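Putative cell adhesion protein (Bacteroides eggerthii, PDB 4GPV) is probably a structural subunit of a bacterial pilus, related to the FimA-like major fimbrial proteins, and is thought to take part in cell adhesion. Local coordinates at residues Ala111-Leu116 / Lys191-Gly196; Leu131-Glu136 / Leu153-Ala158; Lys201-Glu206 / Gly253-Thr258. All blocks are in the same frame, centred on the assembly; numbering follows the deposited sequence.

Contact 1: residues Ala111-Leu116 / Lys191-Gly196; sequences AVTGSL and KGRFFG
Gly114 and Gly192 form the hydrogen-bonded pair of a short antiparallel beta ladder, in which strand 113-115 lines the end of strand 176-193. The axes of the two short strands run at 144° to each other. Gly114 N donates to Gly192 O at 2.9 Å, and Gly192 N returns the bond to Gly114 O at 2.8 Å.

The tight side is that of Phe194. Its ring comes up against the backbone of the first strand, Phe194 CE2 lying 3.7 Å from Gly114 N, while Val112 O approaches the ring edge in plane, 3.6 Å from Phe194 CD2. A beta carbon at position 114 would stand only 3.4 Å from Phe194 CZ, which shows how closely the ring fits against a bare backbone. Val112 CG1 also touches the ring, and Phe100 and Trp132 pack against it from outside the two segments.

The other face carries Thr113, Lys191 and Arg193, and it opens toward solvent. Close packing there is confined to one spot, where Thr113 CG2 presses to 3.2 Å from Arg193 CD, a carbon brought round by the bend at chi2 (-70°). Lys191 is exposed and deposited in two conformers; in the one described, the nearest approach is Lys191 CD to Thr113 OG1, a loose 4.1 Å. The polar end of Arg193 has partners of its own: Ala111 CA stands loosely over one face of its guanidinium, NH2 forms a salt bridge with Glu200, and Arg193 NE donates to Phe195 O at 3.1 Å from a point 39° above that carbonyl's plane.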
ATOM      1  N   ALA A 111     -11.005 -13.633  -6.547  1.00 23.80           N
ATOM      2  CA  ALA A 111     -11.095 -13.654  -5.093  1.00 25.01           C
ATOM      3  C   ALA A 111      -9.741 -13.748  -4.387  1.00 28.48           C
ATOM      4  O   ALA A 111      -9.709 -13.603  -3.169  1.00 28.44           O
ATOM      5  CB  ALA A 111     -11.976 -14.816  -4.655  1.00 26.56           C
ATOM      6  N   VAL A 112      -8.618 -13.980  -5.107  1.00 23.11           N
ATOM      7  CA  VAL A 112      -7.320 -14.117  -4.420  1.00 21.79           C
ATOM      8  C   VAL A 112      -6.910 -12.816  -3.716  1.00 22.95           C
ATOM      9  O   VAL A 112      -6.911 -11.765  -4.333  1.00 22.43           O
ATOM     10  CB  VAL A 112      -6.180 -14.572  -5.370  1.00 25.03           C
ATOM     11  CG1 VAL A 112      -4.829 -14.583  -4.644  1.00 23.93           C
ATOM     12  CG2 VAL A 112      -6.484 -15.949  -5.930  1.00 26.02           C
ATOM     13  N   THR A 113      -6.457 -12.928  -2.459  1.00 20.89           N
ATOM     14  CA  THR A 113      -5.923 -11.766  -1.729  1.00 19.96           C
ATOM     15  C   THR A 113      -4.551 -12.144  -1.167  1.00 24.83           C
ATOM     16  O   THR A 113      -4.289 -13.320  -0.877  1.00 26.15           O
ATOM     17  CB  THR A 113      -6.905 -11.314  -0.601  1.00 26.94           C
ATOM     18  OG1 THR A 113      -6.998 -12.361   0.356  1.00 31.03           O
ATOM     19  CG2 THR A 113      -8.315 -11.069  -1.109  1.00 28.82           C
ATOM     20  N   GLY A 114      -3.695 -11.146  -1.027  1.00 19.45           N
ATOM     21  CA  GLY A 114      -2.387 -11.297  -0.413  1.00 19.85           C
ATOM     22  C   GLY A 114      -2.353 -10.483   0.868  1.00 23.86           C
ATOM     23  O   GLY A 114      -3.202  -9.602   1.060  1.00 23.06           O
ATOM     24  N   SER A 115      -1.386 -10.760   1.760  1.00 19.53           N
ATOM     25  CA  SER A 115      -1.341  -9.990   3.014  1.00 19.40           C
ATOM     26  C   SER A 115      -0.293  -8.946   2.933  1.00 21.79           C
ATOM     27  O   SER A 115       0.657  -9.097   2.157  1.00 21.85           O
ATOM     28  CB  SER A 115      -1.102 -10.902   4.215  1.00 25.41           C
ATOM     29  OG  SER A 115      -2.302 -11.623   4.452  1.00 35.00           O
ATOM     30  N   LEU A 116      -0.434  -7.876   3.744  1.00 18.71           N
ATOM     31  CA  LEU A 116       0.584  -6.821   3.679  1.00 18.58           C
ATOM     32  C   LEU A 116       1.900  -7.294   4.286  1.00 20.74           C
ATOM     33  O   LEU A 116       2.951  -6.752   3.945  1.00 20.10           O
ATOM     34  CB  LEU A 116       0.084  -5.556   4.396  1.00 17.73           C
ATOM     35  CG  LEU A 116       0.984  -4.307   4.360  1.00 21.79           C
ATOM     36  CD1 LEU A 116       1.194  -3.794   2.936  1.00 22.56           C
ATOM     37  CD2 LEU A 116       0.366  -3.221   5.251  1.00 20.82           C
ATOM     38  N   LYS A 191      -5.438  -6.840   3.857  1.00 20.64           N
ATOM     39  CA  LYS A 191      -5.756  -7.507   2.592  0.50 20.52           C
ATOM     40  C   LYS A 191      -5.454  -6.710   1.358  1.00 22.57           C
ATOM     41  O   LYS A 191      -5.917  -5.591   1.218  1.00 21.24           O
ATOM     42  CB  LYS A 191      -7.238  -7.903   2.547  0.50 23.60           C
ATOM     43  CG  LYS A 191      -7.577  -9.167   3.308  0.50 37.23           C
ATOM     44  CD  LYS A 191      -8.917  -9.736   2.841  0.50 42.98           C
ATOM     45  CE  LYS A 191      -9.302 -10.983   3.599  0.50 53.29           C
ATOM     46  NZ  LYS A 191     -10.453 -11.678   2.962  0.50 57.41           N
ATOM     47  N   GLY A 192      -4.707  -7.328   0.458  1.00 18.67           N
ATOM     48  CA  GLY A 192      -4.357  -6.746  -0.831  1.00 19.13           C
ATOM     49  C   GLY A 192      -5.085  -7.529  -1.898  1.00 24.51           C
ATOM     50  O   GLY A 192      -4.754  -8.694  -2.142  1.00 23.01           O
ATOM     51  N   ARG A 193      -6.119  -6.917  -2.494  1.00 20.97           N
ATOM     52  CA  ARG A 193      -6.892  -7.528  -3.550  1.00 21.49           C
ATOM     53  C   ARG A 193      -6.251  -7.239  -4.871  1.00 26.18           C
ATOM     54  O   ARG A 193      -6.004  -6.062  -5.206  1.00 27.23           O
ATOM     55  CB  ARG A 193      -8.328  -6.976  -3.540  1.00 25.31           C
ATOM     56  CG  ARG A 193      -9.299  -7.742  -2.694  1.00 38.70           C
ATOM     57  CD  ARG A 193      -9.618  -9.099  -3.295  1.00 51.45           C
ATOM     58  NE  ARG A 193     -10.691  -9.092  -4.286  1.00 62.45           N
ATOM     59  CZ  ARG A 193     -11.958  -9.377  -4.021  1.00 71.79           C
ATOM     60  NH1 ARG A 193     -12.341  -9.640  -2.779  1.00 61.28           N
ATOM     61  NH2 ARG A 193     -12.857  -9.383  -4.991  1.00 63.84           N
ATOM     62  N   PHE A 194      -5.944  -8.292  -5.640  1.00 19.15           N
ATOM     63  CA  PHE A 194      -5.341  -8.041  -6.940  1.00 17.06           C
ATOM     64  C   PHE A 194      -6.366  -7.605  -7.959  1.00 22.44           C
ATOM     65  O   PHE A 194      -6.032  -6.835  -8.857  1.00 22.17           O
ATOM     66  CB  PHE A 194      -4.610  -9.312  -7.443  1.00 19.43           C
ATOM     67  CG  PHE A 194      -3.494  -9.728  -6.518  1.00 18.72           C
ATOM     68  CD1 PHE A 194      -2.211  -9.199  -6.665  1.00 19.29           C
ATOM     69  CD2 PHE A 194      -3.720 -10.649  -5.492  1.00 20.66           C
ATOM     70  CE1 PHE A 194      -1.174  -9.593  -5.808  1.00 20.27           C
ATOM     71  CE2 PHE A 194      -2.687 -11.018  -4.617  1.00 22.75           C
ATOM     72  CZ  PHE A 194      -1.431 -10.482  -4.772  1.00 21.03           C
ATOM     73  N   PHE A 195      -7.590  -8.174  -7.890  1.00 21.10           N
ATOM     74  CA  PHE A 195      -8.661  -7.872  -8.835  1.00 21.76           C
ATOM     75  C   PHE A 195      -9.921  -7.587  -8.050  1.00 29.05           C
ATOM     76  O   PHE A 195      -9.875  -7.469  -6.832  1.00 30.18           O
ATOM     77  CB  PHE A 195      -8.836  -9.034  -9.828  1.00 23.01           C
ATOM     78  CG  PHE A 195      -7.560  -9.325 -10.557  1.00 22.58           C
ATOM     79  CD1 PHE A 195      -7.095  -8.464 -11.549  1.00 23.75           C
ATOM     80  CD2 PHE A 195      -6.773 -10.417 -10.206  1.00 22.83           C
ATOM     81  CE1 PHE A 195      -5.864  -8.677 -12.155  1.00 24.45           C
ATOM     82  CE2 PHE A 195      -5.540 -10.627 -10.818  1.00 25.46           C
ATOM     83  CZ  PHE A 195      -5.120  -9.783 -11.830  1.00 23.23           C
ATOM     84  N   GLY A 196     -11.018  -7.404  -8.741  1.00 28.76           N
ATOM     85  CA  GLY A 196     -12.258  -7.086  -8.055  1.00 29.01           C
ATOM     86  C   GLY A 196     -12.577  -5.621  -8.184  1.00 30.66           C
ATOM     87  O   GLY A 196     -11.856  -4.856  -8.837  1.00 30.45           O
TER
HETATM   88  O   HOH W   1      -8.192 -10.641  -6.467  1.00 35.72           O

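Contact 2: residues Leu131-Glu136 / Leu153-Ala158; sequences LWMSGE and LSFVAA
Met133, a selenomethionine, and Phe155 lie side by side and point the same way from a non-hydrogen-bonded pair of the antiparallel hairpin formed by strands 133-138 and 146-169. Met133 CG rests 3.8 Å from Phe155 CD1. Further out, Met133 SE sits 5.0 Å from the centroid of the Phe155 ring and 43° off its normal, an oblique Met-aromatic contact. Leu131 crosses the same ring at a slant, with Leu131 CD1 3.6 Å from Phe155 CE1. Trp338 stacks on the ring from strand 329-343.

Val156 points toward the first segment, Val156 CG2 reaching Trp132 CB at 3.9 Å. Beside it, Ser134 and Ser154 form the hydrogen-bonded pair, exchanging N-H...O bonds in both directions. Val156 N adds a third backbone bond, to Trp132 O at 3.1 Å. A water also donates to this oxygen and accepts from Ala157 N, bridging the chain where it leaves the ladder.

The two faces therefore differ in chemistry. Met133 and Phe155 join a largely apolar layer with Leu131 and Trp338, whereas Ser134 OG, 2.7 Å from a water that also donates to Ser154 O, bonds to Phe194 O, and Ser154 OG bonds to Asp26. Water, a backbone carbonyl and a carboxylate thus satisfy the serine hydroxyls, while the Met133/Phe155 face relies on van der Waals and Met-aromatic contacts.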
ATOM      1  N   LEU A 131       7.274  -4.604  -5.673  1.00 18.71           N
ATOM      2  CA  LEU A 131       5.926  -4.104  -5.439  1.00 17.64           C
ATOM      3  C   LEU A 131       4.928  -4.922  -6.266  1.00 20.31           C
ATOM      4  O   LEU A 131       5.125  -5.092  -7.463  1.00 19.96           O
ATOM      5  CB  LEU A 131       5.814  -2.592  -5.796  1.00 16.95           C
ATOM      6  CG  LEU A 131       6.600  -1.676  -4.870  1.00 20.08           C
ATOM      7  CD1 LEU A 131       6.716  -0.277  -5.453  1.00 22.22           C
ATOM      8  CD2 LEU A 131       5.988  -1.680  -3.456  1.00 19.20           C
ATOM      9  N   TRP A 132       3.865  -5.417  -5.633  1.00 17.68           N
ATOM     10  CA  TRP A 132       2.859  -6.184  -6.380  1.00 18.79           C
ATOM     11  C   TRP A 132       2.149  -5.269  -7.365  1.00 21.41           C
ATOM     12  O   TRP A 132       1.830  -4.135  -7.013  1.00 19.11           O
ATOM     13  CB  TRP A 132       1.815  -6.789  -5.426  1.00 18.53           C
ATOM     14  CG  TRP A 132       2.324  -7.889  -4.531  1.00 18.36           C
ATOM     15  CD1 TRP A 132       3.501  -8.570  -4.641  1.00 20.89           C
ATOM     16  CD2 TRP A 132       1.620  -8.476  -3.420  1.00 18.06           C
ATOM     17  NE1 TRP A 132       3.603  -9.501  -3.635  1.00 19.58           N
ATOM     18  CE2 TRP A 132       2.450  -9.485  -2.886  1.00 20.08           C
ATOM     19  CE3 TRP A 132       0.371  -8.232  -2.820  1.00 18.77           C
ATOM     20  CZ2 TRP A 132       2.083 -10.249  -1.766  1.00 20.65           C
ATOM     21  CZ3 TRP A 132       0.007  -8.977  -1.687  1.00 20.21           C
ATOM     22  CH2 TRP A 132       0.859  -9.975  -1.179  1.00 20.94           C
HETATM   23  N   MSE A 133       1.918  -5.754  -8.587  1.00 17.85           N
HETATM   24  CA  MSE A 133       1.198  -5.046  -9.646  1.00 16.49           C
HETATM   25  C   MSE A 133       0.263  -6.001 -10.325  1.00 20.84           C
HETATM   26  O   MSE A 133       0.520  -7.215 -10.340  1.00 20.14           O
HETATM   27  CB  MSE A 133       2.151  -4.440 -10.688  1.00 17.73           C
HETATM   28  CG  MSE A 133       3.067  -3.351 -10.102  1.00 22.46           C
HETATM   29 SE   MSE A 133       4.358  -2.765 -11.425  0.75 31.45          SE
HETATM   30  CE  MSE A 133       5.826  -3.920 -11.025  1.00 28.59           C
ATOM     31  N   SER A 134      -0.849  -5.487 -10.822  1.00 18.21           N
ATOM     32  CA  SER A 134      -1.777  -6.365 -11.503  1.00 16.44           C
ATOM     33  C   SER A 134      -2.501  -5.602 -12.600  1.00 21.17           C
ATOM     34  O   SER A 134      -2.559  -4.373 -12.600  1.00 19.97           O
ATOM     35  CB  SER A 134      -2.755  -7.003 -10.514  1.00 20.07           C
ATOM     36  OG  SER A 134      -3.687  -6.030 -10.052  1.00 24.47           O
ATOM     37  N   GLY A 135      -3.030  -6.338 -13.545  1.00 20.01           N
ATOM     38  CA  GLY A 135      -3.767  -5.752 -14.656  1.00 20.39           C
ATOM     39  C   GLY A 135      -4.490  -6.814 -15.432  1.00 21.85           C
ATOM     40  O   GLY A 135      -4.268  -8.003 -15.212  1.00 20.13           O
ATOM     41  N   GLU A 136      -5.375  -6.398 -16.365  1.00 20.71           N
ATOM     42  CA  GLU A 136      -6.115  -7.396 -17.140  1.00 21.76           C
ATOM     43  C   GLU A 136      -6.485  -6.818 -18.487  1.00 24.46           C
ATOM     44  O   GLU A 136      -6.597  -5.599 -18.620  1.00 23.39           O
ATOM     45  CB  GLU A 136      -7.398  -7.849 -16.386  1.00 24.65           C
ATOM     46  CG  GLU A 136      -8.452  -6.757 -16.238  1.00 29.18           C
ATOM     47  CD  GLU A 136      -9.559  -7.033 -15.244  1.00 51.81           C
ATOM     48  OE1 GLU A 136      -9.310  -6.886 -14.028  1.00 45.24           O
ATOM     49  OE2 GLU A 136     -10.692  -7.336 -15.681  1.00 54.39           O
ATOM     50  N   LEU A 153      -0.331  -2.447 -16.090  1.00 19.27           N
ATOM     51  CA  LEU A 153      -0.188  -2.808 -14.684  1.00 19.29           C
ATOM     52  C   LEU A 153      -0.331  -1.634 -13.760  1.00 20.76           C
ATOM     53  O   LEU A 153       0.169  -0.552 -14.058  1.00 22.14           O
ATOM     54  CB  LEU A 153       1.185  -3.445 -14.434  1.00 18.74           C
ATOM     55  CG  LEU A 153       1.472  -4.754 -15.210  1.00 22.43           C
ATOM     56  CD1 LEU A 153       2.945  -5.153 -15.083  1.00 22.42           C
ATOM     57  CD2 LEU A 153       0.520  -5.895 -14.765  1.00 25.51           C
ATOM     58  N   SER A 154      -0.996  -1.862 -12.608  1.00 17.66           N
ATOM     59  CA  SER A 154      -1.148  -0.836 -11.576  0.60 17.79           C
ATOM     60  C   SER A 154      -0.695  -1.401 -10.251  1.00 20.91           C
ATOM     61  O   SER A 154      -0.833  -2.604 -10.037  1.00 20.07           O
ATOM     62  CB  SER A 154      -2.603  -0.380 -11.467  0.60 19.52           C
ATOM     63  OG  SER A 154      -3.043   0.272 -12.643  0.60 20.26           O
ATOM     64  N   PHE A 155      -0.209  -0.555  -9.347  1.00 19.31           N
ATOM     65  CA  PHE A 155       0.192  -1.040  -8.018  1.00 18.68           C
ATOM     66  C   PHE A 155      -1.001  -1.522  -7.250  1.00 20.95           C
ATOM     67  O   PHE A 155      -2.055  -0.886  -7.278  1.00 21.19           O
ATOM     68  CB  PHE A 155       0.855   0.079  -7.199  1.00 19.18           C
ATOM     69  CG  PHE A 155       2.180   0.531  -7.745  1.00 20.34           C
ATOM     70  CD1 PHE A 155       3.263  -0.352  -7.815  1.00 20.47           C
ATOM     71  CD2 PHE A 155       2.363   1.848  -8.169  1.00 21.02           C
ATOM     72  CE1 PHE A 155       4.498   0.077  -8.320  1.00 20.47           C
ATOM     73  CE2 PHE A 155       3.609   2.279  -8.646  1.00 23.13           C
ATOM     74  CZ  PHE A 155       4.658   1.383  -8.736  1.00 20.82           C
ATOM     75  N   VAL A 156      -0.819  -2.605  -6.485  1.00 17.02           N
ATOM     76  CA  VAL A 156      -1.868  -3.120  -5.607  1.00 17.65           C
ATOM     77  C   VAL A 156      -1.912  -2.248  -4.346  1.00 20.54           C
ATOM     78  O   VAL A 156      -2.980  -2.070  -3.766  1.00 23.07           O
ATOM     79  CB  VAL A 156      -1.564  -4.612  -5.274  1.00 20.66           C
ATOM     80  CG1 VAL A 156      -2.485  -5.154  -4.170  1.00 20.54           C
ATOM     81  CG2 VAL A 156      -1.661  -5.460  -6.535  1.00 20.47           C
ATOM     82  N   ALA A 157      -0.745  -1.804  -3.886  1.00 17.00           N
ATOM     83  CA  ALA A 157      -0.625  -0.973  -2.683  1.00 16.39           C
ATOM     84  C   ALA A 157      -0.794   0.533  -2.967  1.00 18.92           C
ATOM     85  O   ALA A 157      -0.868   0.983  -4.114  1.00 19.02           O
ATOM     86  CB  ALA A 157       0.738  -1.218  -2.046  1.00 17.01           C
ATOM     87  N   ALA A 158      -0.801   1.305  -1.870  1.00 17.21           N
ATOM     88  CA  ALA A 158      -0.701   2.753  -1.813  1.00 17.75           C
ATOM     89  C   ALA A 158       0.617   3.075  -1.116  1.00 19.86           C
ATOM     90  O   ALA A 158       1.153   2.233  -0.371  1.00 17.87           O
ATOM     91  CB  ALA A 158      -1.891   3.336  -1.027  1.00 18.55           C
TER
HETATM   92  O   HOH W   2       1.913  -2.677  -4.663  1.00 20.33           O
HETATM   93  O   HOH W   3      -3.564  -3.521  -9.163  1.00 24.44           O
HETATM   94  O   HOH W   4      -4.143  -1.836 -14.372  1.00 40.94           O

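Contact 3: residues Lys201-Glu206 / Gly253-Thr258; sequences KVTQNE and GNDGTT
Lys201 and Gly253 meet backbone to backbone where two loops pair without regular strand geometry, the second loop shaped by consecutive Asx turns at Asn254 and Asp255. Lys201 O lies 3.6 Å from Gly253 CA, and a beta carbon on that glycine would clash with the same oxygen, so the close approach depends on the missing side chain.

Val202 follows and makes the main backbone link: Val202 O accepts from Asp255 N at 2.9 Å, with the donor in the carbonyl plane. Its side chain crosses that of Asp255 at about a right angle, Val202 CG2 touching Asp255 OD2 at 3.8 Å. Thr203 runs alongside Asp255, but its OG1 bonds back to Ala199 O.

Gln204 points into the contact. The bend at chi2 (-76°) swings CD round, and Gln204 NE2 donates to Gly253 O at 2.8 Å with that oxygen only 8° out of the amide plane. NE2 also bonds to Lys191 O, so two backbone carbonyls fix the rotation of the amide. Gln204 N donates to a water 2.7 Å from Asp255 OD1. That carboxylate oxygen also accepts from Thr257: the bond from Thr257 N closes the second Asx turn, and Thr257 OG1 joins it from the same face of the carboxylate. An alanine in place of Asp255 would probably leave Thr257 N and OG1 without their shared acceptor and set the turn free to shift.

Gln204 O accepts from a second water, which sits 2.6 Å from Thr258 OG1. Beyond it the loops part at Asn205, whose CA comes no closer than 4.4 Å to Thr258 CG2.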
ATOM      1  N   LYS A 201     -11.546  -3.455  -2.970  1.00 19.09           N
ATOM      2  CA  LYS A 201     -10.120  -3.212  -2.742  1.00 19.39           C
ATOM      3  C   LYS A 201      -9.830  -2.335  -1.535  1.00 23.39           C
ATOM      4  O   LYS A 201      -8.697  -2.389  -1.036  1.00 24.82           O
ATOM      5  CB  LYS A 201      -9.481  -2.590  -3.984  1.00 20.60           C
ATOM      6  CG  LYS A 201      -9.353  -3.577  -5.139  1.00 21.25           C
ATOM      7  CD  LYS A 201      -8.782  -2.870  -6.375  1.00 26.60           C
ATOM      8  CE  LYS A 201      -8.488  -3.865  -7.482  1.00 29.25           C
ATOM      9  NZ  LYS A 201      -8.042  -3.163  -8.713  1.00 32.36           N
ATOM     10  N   VAL A 202     -10.834  -1.559  -1.038  1.00 19.71           N
ATOM     11  CA  VAL A 202     -10.639  -0.658   0.115  1.00 19.46           C
ATOM     12  C   VAL A 202     -11.410  -1.136   1.358  1.00 23.41           C
ATOM     13  O   VAL A 202     -11.470  -0.406   2.346  1.00 23.55           O
ATOM     14  CB  VAL A 202     -10.992   0.821  -0.237  1.00 22.50           C
ATOM     15  CG1 VAL A 202     -10.068   1.342  -1.345  1.00 21.96           C
ATOM     16  CG2 VAL A 202     -12.466   0.980  -0.647  1.00 23.27           C
ATOM     17  N   THR A 203     -11.983  -2.346   1.314  0.70 19.87           N
ATOM     18  CA  THR A 203     -12.719  -2.853   2.473  0.70 20.32           C
ATOM     19  C   THR A 203     -11.784  -3.695   3.322  0.70 24.06           C
ATOM     20  O   THR A 203     -11.192  -4.645   2.807  0.70 24.94           O
ATOM     21  CB  THR A 203     -13.949  -3.658   2.037  0.70 28.09           C
ATOM     22  OG1 THR A 203     -14.660  -2.930   1.037  0.70 27.68           O
ATOM     23  CG2 THR A 203     -14.866  -3.967   3.222  0.70 26.78           C
ATOM     24  N   GLN A 204     -11.684  -3.378   4.624  1.00 21.37           N
ATOM     25  CA  GLN A 204     -10.804  -4.101   5.544  1.00 20.62           C
ATOM     26  C   GLN A 204     -11.511  -4.405   6.823  1.00 25.45           C
ATOM     27  O   GLN A 204     -12.256  -3.564   7.305  1.00 27.02           O
ATOM     28  CB  GLN A 204      -9.553  -3.245   5.865  1.00 19.38           C
ATOM     29  CG  GLN A 204      -8.712  -2.859   4.633  1.00 19.87           C
ATOM     30  CD  GLN A 204      -7.857  -3.967   4.054  1.00 22.44           C
ATOM     31  OE1 GLN A 204      -7.782  -5.094   4.555  1.00 21.47           O
ATOM     32  NE2 GLN A 204      -7.218  -3.684   2.952  1.00 18.84           N
ATOM     33  N   ASN A 205     -11.222  -5.568   7.420  1.00 22.43           N
ATOM     34  CA  ASN A 205     -11.731  -5.893   8.741  1.00 23.59           C
ATOM     35  C   ASN A 205     -10.595  -6.487   9.593  1.00 26.88           C
ATOM     36  O   ASN A 205     -10.816  -6.856  10.741  1.00 26.94           O
ATOM     37  CB  ASN A 205     -12.980  -6.803   8.671  1.00 27.57           C
ATOM     38  CG  ASN A 205     -12.802  -8.171   8.076  1.00 48.16           C
ATOM     39  OD1 ASN A 205     -11.714  -8.597   7.673  1.00 41.13           O
ATOM     40  ND2 ASN A 205     -13.904  -8.907   8.031  1.00 46.95           N
ATOM     41  N   GLU A 206      -9.372  -6.547   9.022  1.00 23.24           N
ATOM     42  CA  GLU A 206      -8.130  -6.979   9.655  1.00 21.94           C
ATOM     43  C   GLU A 206      -7.030  -5.983   9.324  1.00 21.72           C
ATOM     44  O   GLU A 206      -6.992  -5.436   8.232  1.00 19.91           O
ATOM     45  CB  GLU A 206      -7.705  -8.393   9.252  1.00 23.63           C
ATOM     46  CG  GLU A 206      -8.591  -9.483   9.814  1.00 29.56           C
ATOM     47  CD  GLU A 206      -8.087 -10.852   9.396  1.00 52.61           C
ATOM     48  OE1 GLU A 206      -8.145 -11.168   8.185  1.00 45.00           O
ATOM     49  OE2 GLU A 206      -7.550 -11.574  10.265  1.00 50.43           O
ATOM     50  N   GLY A 253      -5.442  -0.633   0.529  1.00 17.87           N
ATOM     51  CA  GLY A 253      -6.652   0.180   0.523  1.00 16.72           C
ATOM     52  C   GLY A 253      -7.411   0.110   1.824  1.00 19.42           C
ATOM     53  O   GLY A 253      -7.462  -0.940   2.454  1.00 18.72           O
ATOM     54  N   ASN A 254      -7.942   1.229   2.281  1.00 16.81           N
ATOM     55  CA  ASN A 254      -8.692   1.251   3.529  1.00 16.89           C
ATOM     56  C   ASN A 254      -9.632   2.456   3.526  1.00 19.73           C
ATOM     57  O   ASN A 254      -9.168   3.566   3.766  1.00 18.73           O
ATOM     58  CB  ASN A 254      -7.773   1.288   4.783  1.00 13.62           C
ATOM     59  CG  ASN A 254      -8.542   1.167   6.083  1.00 20.98           C
ATOM     60  OD1 ASN A 254      -9.755   0.864   6.124  1.00 22.92           O
ATOM     61  ND2 ASN A 254      -7.877   1.446   7.177  1.00 20.15           N
ATOM     62  N   ASP A 255     -10.945   2.216   3.355  1.00 19.77           N
ATOM     63  CA  ASP A 255     -11.964   3.295   3.350  1.00 21.06           C
ATOM     64  C   ASP A 255     -12.294   3.761   4.767  1.00 23.58           C
ATOM     65  O   ASP A 255     -13.046   4.730   4.961  1.00 23.51           O
ATOM     66  CB  ASP A 255     -13.250   2.864   2.591  1.00 23.54           C
ATOM     67  CG  ASP A 255     -13.942   1.597   3.095  1.00 30.66           C
ATOM     68  OD1 ASP A 255     -13.702   1.199   4.268  1.00 28.32           O
ATOM     69  OD2 ASP A 255     -14.775   1.050   2.352  1.00 33.13           O
ATOM     70  N   GLY A 256     -11.755   3.043   5.741  1.00 21.82           N
ATOM     71  CA  GLY A 256     -11.932   3.349   7.150  1.00 22.35           C
ATOM     72  C   GLY A 256     -13.315   3.107   7.702  1.00 26.75           C
ATOM     73  O   GLY A 256     -13.601   3.589   8.795  1.00 28.35           O
ATOM     74  N   THR A 257     -14.166   2.327   6.992  1.00 24.15           N
ATOM     75  CA  THR A 257     -15.523   2.077   7.481  1.00 26.79           C
ATOM     76  C   THR A 257     -15.489   1.108   8.678  1.00 31.86           C
ATOM     77  O   THR A 257     -16.462   1.070   9.449  1.00 33.82           O
ATOM     78  CB  THR A 257     -16.450   1.653   6.344  1.00 34.30           C
ATOM     79  OG1 THR A 257     -15.911   0.499   5.709  1.00 36.57           O
ATOM     80  CG2 THR A 257     -16.621   2.758   5.304  1.00 33.35           C
ATOM     81  N   THR A 258     -14.370   0.373   8.880  1.00 25.17           N
ATOM     82  CA  THR A 258     -14.191  -0.410  10.113  1.00 24.97           C
ATOM     83  C   THR A 258     -13.249   0.386  11.016  1.00 27.46           C
ATOM     84  O   THR A 258     -13.583   0.690  12.151  1.00 28.26           O
ATOM     85  CB  THR A 258     -13.690  -1.833   9.853  1.00 31.36           C
ATOM     86  OG1 THR A 258     -14.707  -2.549   9.141  1.00 31.51           O
ATOM     87  CG2 THR A 258     -13.369  -2.573  11.155  1.00 32.99           C
TER
HETATM   88  O   HOH W   5     -13.173  -1.160   5.562  1.00 28.22           O
HETATM   89  O   HOH W   6     -15.091  -2.676   6.546  1.00 39.58           O

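Overall arrangement
Contact 2 is nested along the chain inside the loop closed by contact 1, and contact 3 follows both in series. Contacts 1 and 2 lie in different sheets, with centres about 10 Å apart; they touch where Phe194 O meets Ser134 OG and where the Phe194 and Trp132 rings pack. Contact 3, about 12 Å from contact 1 between centres, meets it through Gln204 NE2 and Lys191 O. Contacts 2 and 3 have centres about 18 Å apart and do not touch. The end of strand 176-193 and the turn just after it thus link the hairpin of strands 133-138 and 146-169 to the paired loops, joining the two sheets near the middle of this elongated, probably pilus-forming subunit.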